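Local coordinates for BT_4661 (Bacteroides thetaiotaomicron, PDB 4AK1), which probably binds heparin or heparan sulfate at the bacterial surface, as a SusE-like polysaccharide-binding protein of the heparin utilisation locus, at residues Phe337-Val342 with Val401-Thr406; Val396-Val401 with Thr415-Ile420. All coordinates share one frame; numbering follows the deposited sequence.

Contact 1 of 2, residues Phe337-Val342 with Val401-Thr406; sequences FGYADV and VQVMAT. With NA (sodium ion), chain B.
Phe337 and Ala405 are the residues with the closest CA atoms, 8.1 Å apart, so segment 337-342, irregular up to Asp341, passes over strand 401-406 without a backbone hydrogen bond and meets it through side chains. Phe337 has CG anti to its N (chi1 177°), which carries the ring to the strand. There Ala405 CB makes a CH-pi contact with one face, 4.0 Å from the ring centroid. Val403 is met at the ring edge instead: its carbonyl O lies near the ring plane, 3.5 Å from Phe337 CE2, and its CG1 lies in plane, 3.8 Å from Phe337 CZ. Tyr339 reaches the same valine from a second direction, its OH 3.6 Å from Val403 CG1 and its CE1 near CG2, so both aromatic side chains pack on the isopropyl group, Phe337 through CG1 and Tyr339 through both methyls. The Tyr339 hydroxyl is hydrogen-bonded to Gly384 O. The backbone O of Tyr339 coordinates a sodium ion at 2.2 Å. Its N donates a hydrogen bond to a water that is also a ligand of the metal. The arrangement is consistent with the core of an immunoglobulin-like beta-sandwich, the segment before strand 342-345 packing on the sheet of 397-407.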
loop_
_atom_site.group_PDB
_atom_site.type_symbol
_atom_site.label_atom_id
_atom_site.label_comp_id
_atom_site.label_asym_id
_atom_site.label_seq_id
_atom_site.Cartn_x
_atom_site.Cartn_y
_atom_site.Cartn_z
ATOM N N PHE A 337 -42.575 -18.381 -20.191
ATOM C CA PHE A 337 -42.405 -17.395 -19.127
ATOM C C PHE A 337 -41.207 -16.510 -19.457
ATOM O O PHE A 337 -40.087 -16.995 -19.535
ATOM C CB PHE A 337 -42.254 -18.062 -17.744
ATOM C CG PHE A 337 -42.001 -17.083 -16.614
ATOM C CD1 PHE A 337 -42.744 -15.901 -16.504
ATOM C CD2 PHE A 337 -41.047 -17.358 -15.640
ATOM C CE1 PHE A 337 -42.510 -15.003 -15.469
ATOM C CE2 PHE A 337 -40.820 -16.474 -14.593
ATOM C CZ PHE A 337 -41.540 -15.290 -14.510
ATOM N N GLY A 338 -41.462 -15.221 -19.675
ATOM C CA GLY A 338 -40.401 -14.266 -20.003
ATOM C C GLY A 338 -40.829 -12.811 -20.016
ATOM O O GLY A 338 -42.036 -12.501 -19.974
ATOM N N TYR A 339 -39.842 -11.920 -20.038
ATOM C CA TYR A 339 -40.069 -10.478 -20.107
ATOM C C TYR A 339 -39.178 -9.923 -21.200
ATOM O O TYR A 339 -38.081 -10.432 -21.423
ATOM C CB TYR A 339 -39.685 -9.763 -18.793
ATOM C CG TYR A 339 -40.367 -10.289 -17.540
ATOM C CD1 TYR A 339 -39.860 -11.400 -16.871
ATOM C CD2 TYR A 339 -41.525 -9.683 -17.035
ATOM C CE1 TYR A 339 -40.476 -11.900 -15.733
ATOM C CE2 TYR A 339 -42.156 -10.170 -15.890
ATOM C CZ TYR A 339 -41.619 -11.282 -15.237
ATOM O OH TYR A 339 -42.198 -11.808 -14.102
ATOM N N ALA A 340 -39.633 -8.867 -21.863
ATOM C CA ALA A 340 -38.787 -8.149 -22.813
ATOM C C ALA A 340 -37.754 -7.318 -22.054
ATOM O O ALA A 340 -38.013 -6.872 -20.928
ATOM C CB ALA A 340 -39.655 -7.244 -23.686
ATOM N N ASP A 341 -36.593 -7.081 -22.667
ATOM C CA ASP A 341 -35.659 -6.098 -22.119
ATOM C C ASP A 341 -36.306 -4.704 -22.130
ATOM O O ASP A 341 -37.153 -4.427 -22.985
ATOM C CB ASP A 341 -34.354 -6.097 -22.909
ATOM C CG ASP A 341 -33.464 -7.296 -22.575
ATOM O OD1 ASP A 341 -33.844 -8.153 -21.748
ATOM O OD2 ASP A 341 -32.366 -7.381 -23.154
ATOM N N VAL A 342 -35.921 -3.854 -21.177
ATOM C CA VAL A 342 -36.578 -2.552 -20.945
ATOM C C VAL A 342 -35.554 -1.420 -20.921
ATOM O O VAL A 342 -34.501 -1.517 -20.271
ATOM C CB VAL A 342 -37.377 -2.547 -19.621
ATOM C CG1 VAL A 342 -37.921 -1.153 -19.274
ATOM C CG2 VAL A 342 -38.523 -3.531 -19.699
ATOM N N VAL A 401 -32.267 -8.461 -14.140
ATOM C CA VAL A 401 -33.347 -8.806 -13.207
ATOM C C VAL A 401 -33.789 -10.246 -13.441
ATOM O O VAL A 401 -34.000 -10.649 -14.583
ATOM C CB VAL A 401 -34.562 -7.859 -13.375
ATOM C CG1 VAL A 401 -35.659 -8.164 -12.354
ATOM C CG2 VAL A 401 -34.132 -6.406 -13.273
ATOM N N GLN A 402 -33.951 -11.018 -12.367
ATOM C CA GLN A 402 -34.443 -12.397 -12.498
ATOM C C GLN A 402 -35.669 -12.633 -11.662
ATOM O O GLN A 402 -35.727 -12.185 -10.509
ATOM C CB GLN A 402 -33.411 -13.396 -12.025
ATOM C CG GLN A 402 -32.209 -13.544 -12.906
ATOM C CD GLN A 402 -31.337 -14.650 -12.367
ATOM O OE1 GLN A 402 -30.655 -14.457 -11.364
ATOM N NE2 GLN A 402 -31.411 -15.819 -12.978
ATOM N N VAL A 403 -36.624 -13.361 -12.240
ATOM C CA VAL A 403 -37.872 -13.692 -11.556
ATOM C C VAL A 403 -38.068 -15.193 -11.612
ATOM O O VAL A 403 -37.955 -15.809 -12.694
ATOM C CB VAL A 403 -39.095 -12.991 -12.195
ATOM C CG1 VAL A 403 -40.384 -13.402 -11.480
ATOM C CG2 VAL A 403 -38.939 -11.474 -12.147
ATOM N N MET A 404 -38.354 -15.792 -10.462
ATOM C CA MET A 404 -38.684 -17.206 -10.432
ATOM C C MET A 404 -40.185 -17.414 -10.291
ATOM O O MET A 404 -40.799 -16.847 -9.391
ATOM C CB MET A 404 -37.968 -17.929 -9.295
ATOM C CG MET A 404 -38.236 -19.436 -9.300
ATOM S SD MET A 404 -37.150 -20.316 -8.159
ATOM C CE MET A 404 -37.519 -19.495 -6.623
ATOM N N ALA A 405 -40.740 -18.226 -11.183
ATOM C CA ALA A 405 -42.131 -18.691 -11.110
ATOM C C ALA A 405 -42.165 -20.132 -10.652
ATOM O O ALA A 405 -41.381 -20.950 -11.127
ATOM C CB ALA A 405 -42.807 -18.577 -12.472
ATOM N N THR A 406 -43.110 -20.458 -9.775
ATOM C CA THR A 406 -43.205 -21.811 -9.200
ATOM C C THR A 406 -44.655 -22.235 -9.041
ATOM O O THR A 406 -45.473 -21.467 -8.545
ATOM C CB THR A 406 -42.550 -21.853 -7.797
ATOM O OG1 THR A 406 -41.158 -21.551 -7.920
ATOM C CG2 THR A 406 -42.716 -23.227 -7.117
HETATM NA NA NA B . -37.032 -12.138 -22.351
HETATM O O HOH W 1 -37.184 -13.218 -20.226
HETATM O O HOH W 2 -35.077 -10.815 -21.864
HETATM O O HOH W 3 -35.282 -14.038 -22.904
HETATM O O HOH W 4 -36.901 -11.672 -24.107
#

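Contact 2 of 2, residues Val396-Val401 with Thr415-Ile420; sequences VGQYTV and TFTLTI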
loop_
_atom_site.group_PDB
_atom_site.type_symbol
_atom_site.label_atom_id
_atom_site.label_comp_id
_atom_site.label_asym_id
_atom_site.label_seq_id
_atom_site.Cartn_x
_atom_site.Cartn_y
_atom_site.Cartn_z
ATOM N N VAL A 396 -29.227 5.832 -12.837
ATOM C CA VAL A 396 -28.863 5.504 -14.212
ATOM C C VAL A 396 -27.908 4.307 -14.197
ATOM O O VAL A 396 -27.008 4.214 -13.357
ATOM C CB VAL A 396 -28.260 6.700 -15.007
ATOM C CG1 VAL A 396 -29.231 7.865 -15.060
ATOM C CG2 VAL A 396 -26.933 7.166 -14.434
ATOM N N GLY A 397 -28.127 3.374 -15.110
ATOM C CA GLY A 397 -27.288 2.195 -15.183
ATOM C C GLY A 397 -28.016 1.056 -15.850
ATOM O O GLY A 397 -29.160 1.200 -16.281
ATOM N N GLN A 398 -27.343 -0.077 -15.948
ATOM C CA GLN A 398 -27.927 -1.243 -16.572
ATOM C C GLN A 398 -27.989 -2.378 -15.540
ATOM O O GLN A 398 -27.030 -2.611 -14.787
ATOM C CB GLN A 398 -27.108 -1.654 -17.795
ATOM C CG GLN A 398 -27.751 -2.789 -18.586
ATOM C CD GLN A 398 -27.142 -2.996 -19.959
ATOM O OE1 GLN A 398 -26.082 -3.626 -20.094
ATOM N NE2 GLN A 398 -27.832 -2.505 -20.997
ATOM N N TYR A 399 -29.116 -3.080 -15.512
ATOM C CA TYR A 399 -29.382 -4.036 -14.454
ATOM C C TYR A 399 -29.882 -5.329 -15.034
ATOM O O TYR A 399 -30.665 -5.318 -15.987
ATOM C CB TYR A 399 -30.444 -3.482 -13.487
ATOM C CG TYR A 399 -30.076 -2.152 -12.875
ATOM C CD1 TYR A 399 -29.287 -2.084 -11.719
ATOM C CD2 TYR A 399 -30.500 -0.952 -13.462
ATOM C CE1 TYR A 399 -28.947 -0.860 -11.155
ATOM C CE2 TYR A 399 -30.154 0.271 -12.916
ATOM C CZ TYR A 399 -29.386 0.311 -11.761
ATOM O OH TYR A 399 -29.045 1.537 -11.233
ATOM N N THR A 400 -29.456 -6.439 -14.439
ATOM C CA THR A 400 -30.010 -7.747 -14.768
ATOM C C THR A 400 -31.051 -8.134 -13.709
ATOM O O THR A 400 -30.758 -8.121 -12.518
ATOM C CB THR A 400 -28.880 -8.793 -14.814
ATOM O OG1 THR A 400 -27.865 -8.329 -15.708
ATOM C CG2 THR A 400 -29.402 -10.154 -15.304
ATOM N N VAL A 401 -32.267 -8.461 -14.140
ATOM C CA VAL A 401 -33.347 -8.806 -13.207
ATOM C C VAL A 401 -33.789 -10.246 -13.441
ATOM O O VAL A 401 -34.000 -10.649 -14.583
ATOM C CB VAL A 401 -34.562 -7.859 -13.375
ATOM C CG1 VAL A 401 -35.659 -8.164 -12.354
ATOM C CG2 VAL A 401 -34.132 -6.406 -13.273
ATOM N N THR A 415 -35.114 -14.041 -17.146
ATOM C CA THR A 415 -34.174 -12.925 -16.952
ATOM C C THR A 415 -34.479 -11.831 -17.966
ATOM O O THR A 415 -34.790 -12.129 -19.112
ATOM C CB THR A 415 -32.713 -13.417 -17.135
ATOM O OG1 THR A 415 -32.485 -14.546 -16.286
ATOM C CG2 THR A 415 -31.690 -12.323 -16.794
ATOM N N PHE A 416 -34.398 -10.571 -17.543
ATOM C CA PHE A 416 -34.372 -9.463 -18.496
ATOM C C PHE A 416 -33.365 -8.422 -18.074
ATOM O O PHE A 416 -32.901 -8.397 -16.913
ATOM C CB PHE A 416 -35.768 -8.817 -18.718
ATOM C CG PHE A 416 -36.334 -8.111 -17.500
ATOM C CD1 PHE A 416 -37.071 -8.823 -16.548
ATOM C CD2 PHE A 416 -36.160 -6.743 -17.315
ATOM C CE1 PHE A 416 -37.615 -8.183 -15.436
ATOM C CE2 PHE A 416 -36.696 -6.088 -16.200
ATOM C CZ PHE A 416 -37.427 -6.810 -15.255
ATOM N N THR A 417 -33.034 -7.556 -19.026
ATOM C CA THR A 417 -32.154 -6.427 -18.777
ATOM C C THR A 417 -32.964 -5.125 -18.692
ATOM O O THR A 417 -33.782 -4.836 -19.574
ATOM C CB THR A 417 -31.079 -6.352 -19.876
ATOM O OG1 THR A 417 -30.286 -7.548 -19.822
ATOM C CG2 THR A 417 -30.165 -5.127 -19.710
ATOM N N LEU A 418 -32.731 -4.363 -17.625
ATOM C CA LEU A 418 -33.360 -3.054 -17.408
ATOM C C LEU A 418 -32.281 -1.972 -17.516
ATOM O O LEU A 418 -31.298 -1.999 -16.768
ATOM C CB LEU A 418 -34.017 -3.008 -16.011
ATOM C CG LEU A 418 -34.455 -1.623 -15.518
ATOM C CD1 LEU A 418 -35.617 -1.116 -16.369
ATOM C CD2 LEU A 418 -34.812 -1.641 -14.034
ATOM N N THR A 419 -32.449 -1.032 -18.441
ATOM C CA THR A 419 -31.438 0.016 -18.651
ATOM C C THR A 419 -32.090 1.357 -18.409
ATOM O O THR A 419 -33.097 1.680 -19.060
ATOM C CB THR A 419 -30.832 -0.064 -20.084
ATOM O OG1 THR A 419 -30.309 -1.381 -20.290
ATOM C CG2 THR A 419 -29.706 0.943 -20.274
ATOM N N ILE A 420 -31.546 2.123 -17.459
ATOM C CA ILE A 420 -32.064 3.459 -17.142
ATOM C C ILE A 420 -31.051 4.501 -17.595
ATOM O O ILE A 420 -29.877 4.431 -17.221
ATOM C CB ILE A 420 -32.324 3.646 -15.619
ATOM C CG1 ILE A 420 -33.301 2.584 -15.082
ATOM C CG2 ILE A 420 -32.792 5.079 -15.303
ATOM C CD1 ILE A 420 -34.690 2.591 -15.719
HETATM O O HOH W 5 -27.903 -7.728 -18.345
#
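Val396 enters the pairing with Ile420 just ahead of the strand, its CA making a CA-H...O contact of 3.4 Å with Ile420 O. Gly397 then forms a hydrogen-bonded antiparallel pair with Ile420, closed by bonds in both directions; at its backbone angles a side chain would collide with the carbonyl O of Val396, so only glycine fits comfortably. Gln398, on the face of Thr417 and Thr419, lays CG 3.5 Å from Thr417 CG2. Tyr399 pairs with Leu418, N to O at 2.7 Å and the return bond at 2.8 Å, and Leu418 O also lies at the edge of its ring. Thr400 presses CG2 onto Thr415 CG2 at a tight 3.5 Å, while one water links its OG1 to Thr417 OG1. Val401 completes the pairing with Phe416, its N-H pointing almost straight (175°) at Phe416 O. Phe416 has CG between N and the carbonyl carbon (chi1 66°), which folds the ring back beside Val401, whose CB sits over one face, 3.8 Å from the centroid. With an alanine in place of Phe416, Val401 would probably lose the aromatic surface against its branches, and a gap would open beside Tyr339, whose ring meets this one. The hairpin forms the middle of a four-stranded sheet, with strand 364-367 flanking 397-407 and strand 342-345 flanking 410-421, while Thr415 and Thr417 hydrogen-bond to the second subunit.

From the N terminus the chain first lays down 337-342 and continues into strand 342-345; after 58 intervening residues, which include strands 350-352 and 364-367, it reaches 401-406, where contact 1 closes. Contact 2 is more local: it closes the hairpin of strands 397-407 and 410-421, with 13 residues between its segments. The two cross rather than nest, because the segments alternate: 337-342, 396-401, 401-406, 415-420; Val401 belongs to both. They also join directly, since Val342 forms probable backbone hydrogen bonds with Thr417 and Thr419, adding its strand in parallel to 410-421. Together they join strand 342-345 and the hairpin in one sheet, which touches the second subunit, and pack the preceding loop against it.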